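Local coordinates for penicillin binding protein 2X (Streptococcus thermophilus, PDB 5U47), which probably acts as a transpeptidase that cross-links the peptides of neighbouring peptidoglycan strands during septal wall synthesis and is inactivated by beta-lactams, at residues 226-240 with 557-569. The protein carries 1 engineered substitution. Residues are numbered along the deposited sequence; the frame is centred on the assembly and turned at random.
Sequences LQTFLETQMDTFMEQ and FFATVVNPVLEEA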
# COMPACT_ATOMS: atom_id res chain seq x y z
N LEU A 226 10.32 12.22 -3.84
CA LEU A 226 9.00 12.76 -3.56
C LEU A 226 8.56 12.38 -2.16
O LEU A 226 8.01 13.20 -1.43
CB LEU A 226 7.97 12.26 -4.57
CG LEU A 226 6.57 12.86 -4.41
CD1 LEU A 226 6.63 14.35 -4.66
CD2 LEU A 226 5.59 12.20 -5.37
N GLN A 227 8.78 11.12 -1.81
CA GLN A 227 8.41 10.62 -0.48
C GLN A 227 9.10 11.41 0.63
O GLN A 227 8.47 11.78 1.61
CB GLN A 227 8.75 9.14 -0.35
CG GLN A 227 8.38 8.52 1.00
CD GLN A 227 6.88 8.25 1.16
OE1 GLN A 227 6.23 7.73 0.24
NE2 GLN A 227 6.36 8.52 2.34
N THR A 228 10.41 11.65 0.46
CA THR A 228 11.21 12.42 1.44
C THR A 228 10.63 13.81 1.62
O THR A 228 10.46 14.29 2.74
CB THR A 228 12.71 12.47 1.02
OG1 THR A 228 13.21 11.13 1.00
CG2 THR A 228 13.57 13.28 1.98
N PHE A 229 10.26 14.41 0.51
CA PHE A 229 9.67 15.74 0.52
C PHE A 229 8.30 15.71 1.20
O PHE A 229 7.99 16.61 1.98
CB PHE A 229 9.58 16.24 -0.92
CG PHE A 229 9.22 17.66 -1.04
CD1 PHE A 229 10.20 18.63 -1.05
CD2 PHE A 229 7.90 18.03 -1.17
CE1 PHE A 229 9.86 19.96 -1.17
CE2 PHE A 229 7.55 19.35 -1.28
CZ PHE A 229 8.53 20.33 -1.28
N LEU A 230 7.49 14.68 0.92
CA LEU A 230 6.18 14.54 1.56
C LEU A 230 6.28 14.44 3.09
O LEU A 230 5.45 15.02 3.82
CB LEU A 230 5.43 13.31 1.02
CG LEU A 230 4.10 12.98 1.69
CD1 LEU A 230 3.12 14.12 1.53
CD2 LEU A 230 3.50 11.71 1.13
N GLU A 231 7.26 13.67 3.58
CA GLU A 231 7.45 13.47 5.03
C GLU A 231 7.70 14.81 5.73
O GLU A 231 7.12 15.09 6.77
CB GLU A 231 8.61 12.49 5.33
CG GLU A 231 8.45 11.06 4.80
CD GLU A 231 7.50 10.14 5.59
OE1 GLU A 231 7.30 10.37 6.80
OE2 GLU A 231 6.97 9.14 5.01
N THR A 232 8.56 15.62 5.15
CA THR A 232 8.86 16.94 5.69
C THR A 232 7.61 17.82 5.73
O THR A 232 7.33 18.43 6.76
CB THR A 232 9.93 17.64 4.84
OG1 THR A 232 11.08 16.81 4.75
CG2 THR A 232 10.29 19.00 5.41
N GLN A 233 6.86 17.87 4.64
CA GLN A 233 5.65 18.71 4.62
C GLN A 233 4.55 18.18 5.52
O GLN A 233 3.80 18.97 6.07
CB GLN A 233 5.12 18.93 3.20
CG GLN A 233 6.12 19.60 2.32
CD GLN A 233 6.61 20.89 2.93
OE1 GLN A 233 7.79 21.04 3.14
NE2 GLN A 233 5.69 21.81 3.28
N MET A 234 4.47 16.85 5.67
CA MET A 234 3.49 16.26 6.55
C MET A 234 3.81 16.60 8.01
O MET A 234 2.90 16.82 8.80
CB MET A 234 3.42 14.75 6.37
CG MET A 234 2.14 14.17 6.88
SD MET A 234 0.73 14.73 5.88
CE MET A 234 -0.44 13.60 6.61
N ASP A 235 5.09 16.62 8.38
CA ASP A 235 5.47 17.01 9.74
C ASP A 235 5.02 18.43 10.02
O ASP A 235 4.50 18.70 11.10
CB ASP A 235 6.98 16.95 9.98
CG ASP A 235 7.52 15.54 10.05
OD1 ASP A 235 6.74 14.56 10.25
OD2 ASP A 235 8.74 15.41 9.91
N THR A 236 5.21 19.32 9.05
CA THR A 236 4.77 20.71 9.25
C THR A 236 3.25 20.80 9.39
O THR A 236 2.73 21.59 10.20
CB THR A 236 5.22 21.61 8.09
OG1 THR A 236 6.63 21.46 7.93
CG2 THR A 236 4.89 23.11 8.38
N PHE A 237 2.54 19.99 8.60
CA PHE A 237 1.09 19.96 8.61
C PHE A 237 0.58 19.50 9.98
O PHE A 237 -0.37 20.07 10.52
CB PHE A 237 0.61 19.07 7.45
CG PHE A 237 -0.89 18.93 7.32
CD1 PHE A 237 -1.67 19.99 6.87
CD2 PHE A 237 -1.51 17.70 7.55
CE1 PHE A 237 -3.05 19.84 6.71
CE2 PHE A 237 -2.88 17.56 7.38
CZ PHE A 237 -3.65 18.63 6.96
N MET A 238 1.25 18.50 10.56
CA MET A 238 0.88 18.02 11.90
C MET A 238 1.16 19.06 12.98
O MET A 238 0.42 19.16 13.94
CB MET A 238 1.62 16.73 12.26
CG MET A 238 1.28 15.56 11.37
SD MET A 238 -0.49 15.36 11.12
CE MET A 238 -1.00 15.04 12.81
N GLU A 239 2.26 19.81 12.83
CA GLU A 239 2.57 20.88 13.78
C GLU A 239 1.46 21.93 13.74
O GLU A 239 1.02 22.40 14.77
CB GLU A 239 3.91 21.52 13.48
CG GLU A 239 5.07 20.57 13.71
CD GLU A 239 6.40 21.09 13.17
OE1 GLU A 239 6.45 22.22 12.60
OE2 GLU A 239 7.40 20.36 13.34
N GLN A 240 0.98 22.25 12.55
CA GLN A 240 -0.10 23.24 12.39
C GLN A 240 -1.47 22.79 12.90
O GLN A 240 -2.20 23.57 13.49
CB GLN A 240 -0.28 23.59 10.93
CG GLN A 240 0.78 24.45 10.29
CD GLN A 240 0.38 24.76 8.85
OE1 GLN A 240 0.14 23.86 8.06
NE2 GLN A 240 0.28 26.04 8.52
N PHE A 557 -4.61 25.36 5.79
CA PHE A 557 -3.55 24.44 6.18
C PHE A 557 -3.25 23.40 5.11
O PHE A 557 -2.13 22.89 5.08
CB PHE A 557 -3.81 23.71 7.50
CG PHE A 557 -3.87 24.60 8.72
CD1 PHE A 557 -3.12 25.77 8.80
CD2 PHE A 557 -4.59 24.21 9.83
CE1 PHE A 557 -3.16 26.56 9.94
CE2 PHE A 557 -4.63 24.99 10.98
CZ PHE A 557 -3.91 26.17 11.03
N PHE A 558 -4.21 23.10 4.24
CA PHE A 558 -3.95 22.13 3.17
C PHE A 558 -2.85 22.60 2.23
O PHE A 558 -2.18 21.77 1.61
CB PHE A 558 -5.21 21.80 2.36
CG PHE A 558 -6.19 20.92 3.07
CD1 PHE A 558 -5.78 19.72 3.64
CD2 PHE A 558 -7.54 21.24 3.09
CE1 PHE A 558 -6.69 18.89 4.28
CE2 PHE A 558 -8.46 20.40 3.71
CZ PHE A 558 -8.04 19.22 4.30
N ALA A 559 -2.66 23.91 2.12
CA ALA A 559 -1.61 24.46 1.26
C ALA A 559 -0.23 24.03 1.72
O ALA A 559 0.70 23.96 0.93
CB ALA A 559 -1.70 25.95 1.20
N THR A 560 -0.09 23.78 3.02
CA THR A 560 1.16 23.34 3.60
C THR A 560 1.64 22.01 3.02
O THR A 560 2.84 21.81 2.82
CB THR A 560 1.02 23.21 5.14
OG1 THR A 560 0.61 24.47 5.69
CG2 THR A 560 2.32 22.76 5.79
N VAL A 561 0.71 21.12 2.72
CA VAL A 561 1.07 19.78 2.26
C VAL A 561 0.77 19.55 0.77
O VAL A 561 1.62 19.03 0.07
CB VAL A 561 0.45 18.71 3.21
CG1 VAL A 561 -1.06 18.75 3.21
CG2 VAL A 561 0.93 17.32 2.84
N VAL A 562 -0.37 20.00 0.27
CA VAL A 562 -0.71 19.75 -1.13
C VAL A 562 0.15 20.56 -2.12
O VAL A 562 0.77 19.98 -3.01
CB VAL A 562 -2.21 20.00 -1.40
CG1 VAL A 562 -2.55 19.71 -2.86
CG2 VAL A 562 -3.06 19.15 -0.48
N ASN A 563 0.22 21.88 -1.94
CA ASN A 563 0.92 22.75 -2.91
C ASN A 563 2.37 22.37 -3.20
O ASN A 563 2.71 22.14 -4.36
CB ASN A 563 0.83 24.26 -2.51
CG ASN A 563 -0.60 24.77 -2.37
OD1 ASN A 563 -1.51 23.99 -2.14
ND2 ASN A 563 -0.79 26.08 -2.48
N PRO A 564 3.23 22.30 -2.17
CA PRO A 564 4.62 22.00 -2.49
C PRO A 564 4.86 20.57 -2.98
O PRO A 564 5.76 20.35 -3.79
CB PRO A 564 5.36 22.32 -1.19
CG PRO A 564 4.34 22.27 -0.12
CD PRO A 564 3.02 22.55 -0.73
N VAL A 565 4.07 19.61 -2.52
CA VAL A 565 4.24 18.21 -2.93
C VAL A 565 3.84 18.04 -4.39
O VAL A 565 4.60 17.46 -5.17
CB VAL A 565 3.49 17.25 -2.00
CG1 VAL A 565 3.54 15.80 -2.53
CG2 VAL A 565 4.11 17.34 -0.60
N LEU A 566 2.69 18.57 -4.79
CA LEU A 566 2.29 18.50 -6.20
C LEU A 566 3.22 19.29 -7.11
O LEU A 566 3.45 18.89 -8.26
CB LEU A 566 0.84 18.93 -6.42
CG LEU A 566 -0.18 17.93 -5.92
CD1 LEU A 566 -1.58 18.43 -6.19
CD2 LEU A 566 0.02 16.56 -6.56
N GLU A 567 3.76 20.42 -6.63
CA GLU A 567 4.72 21.19 -7.42
C GLU A 567 6.01 20.38 -7.58
O GLU A 567 6.62 20.37 -8.65
CB GLU A 567 5.00 22.58 -6.82
CG GLU A 567 3.88 23.56 -7.13
CD GLU A 567 4.13 24.96 -6.63
OE1 GLU A 567 5.02 25.17 -5.77
OE2 GLU A 567 3.45 25.88 -7.14
N GLU A 568 6.42 19.69 -6.51
CA GLU A 568 7.62 18.85 -6.57
C GLU A 568 7.39 17.73 -7.58
O GLU A 568 8.25 17.44 -8.38
CB GLU A 568 7.97 18.26 -5.20
CG GLU A 568 9.35 17.58 -5.16
CD GLU A 568 10.52 18.54 -5.34
OE1 GLU A 568 10.34 19.79 -5.24
OE2 GLU A 568 11.65 18.05 -5.57
N ALA A 569 6.20 17.11 -7.53
CA ALA A 569 5.87 16.02 -8.45
C ALA A 569 5.94 16.48 -9.90
O ALA A 569 6.52 15.78 -10.76
CB ALA A 569 4.49 15.46 -8.16
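Val561 and Val565 of helix 558-572 pack against Leu226, Leu230, Met234 and Phe237 of helix 224-241. The axes of 226-240 and 558-569 approach to 8.5 Å, antiparallel at 166°, on one face of the five-stranded antiparallel sheet of the penicillin-binding transpeptidase fold, much as the first and last helices of the beta-lactamase fold pack on its sheet. The tight side faces that sheet: Val565 is a knob among Leu226, Phe229, Leu230 and Gln233 and also touches Val250 of strand 245-252. Val561 splits its methyls, CG2 meeting Met234 SD and Leu230 CD1, while CG1 sits over one face of the Phe237 ring, 4.1 Å from its centroid.

The outer side, of partly exposed residues, is more polar and partly open to solvent. Here the Glu568 carboxylate lies stacked, 16° from parallel, with the Phe229 ring, whose face also receives Glu568 CB. Gln233, its chain bent at chi2 (-54°), turns its amide back so that NE2 donates to Thr560 O, 2.9 Å away and in the carbonyl plane. At the far end Gln240 lays CB over the centre of the Phe557 ring, and its extended chain carries OE1 to Thr560 OG1, at a modelled 2.5 Å too short to be taken at face value.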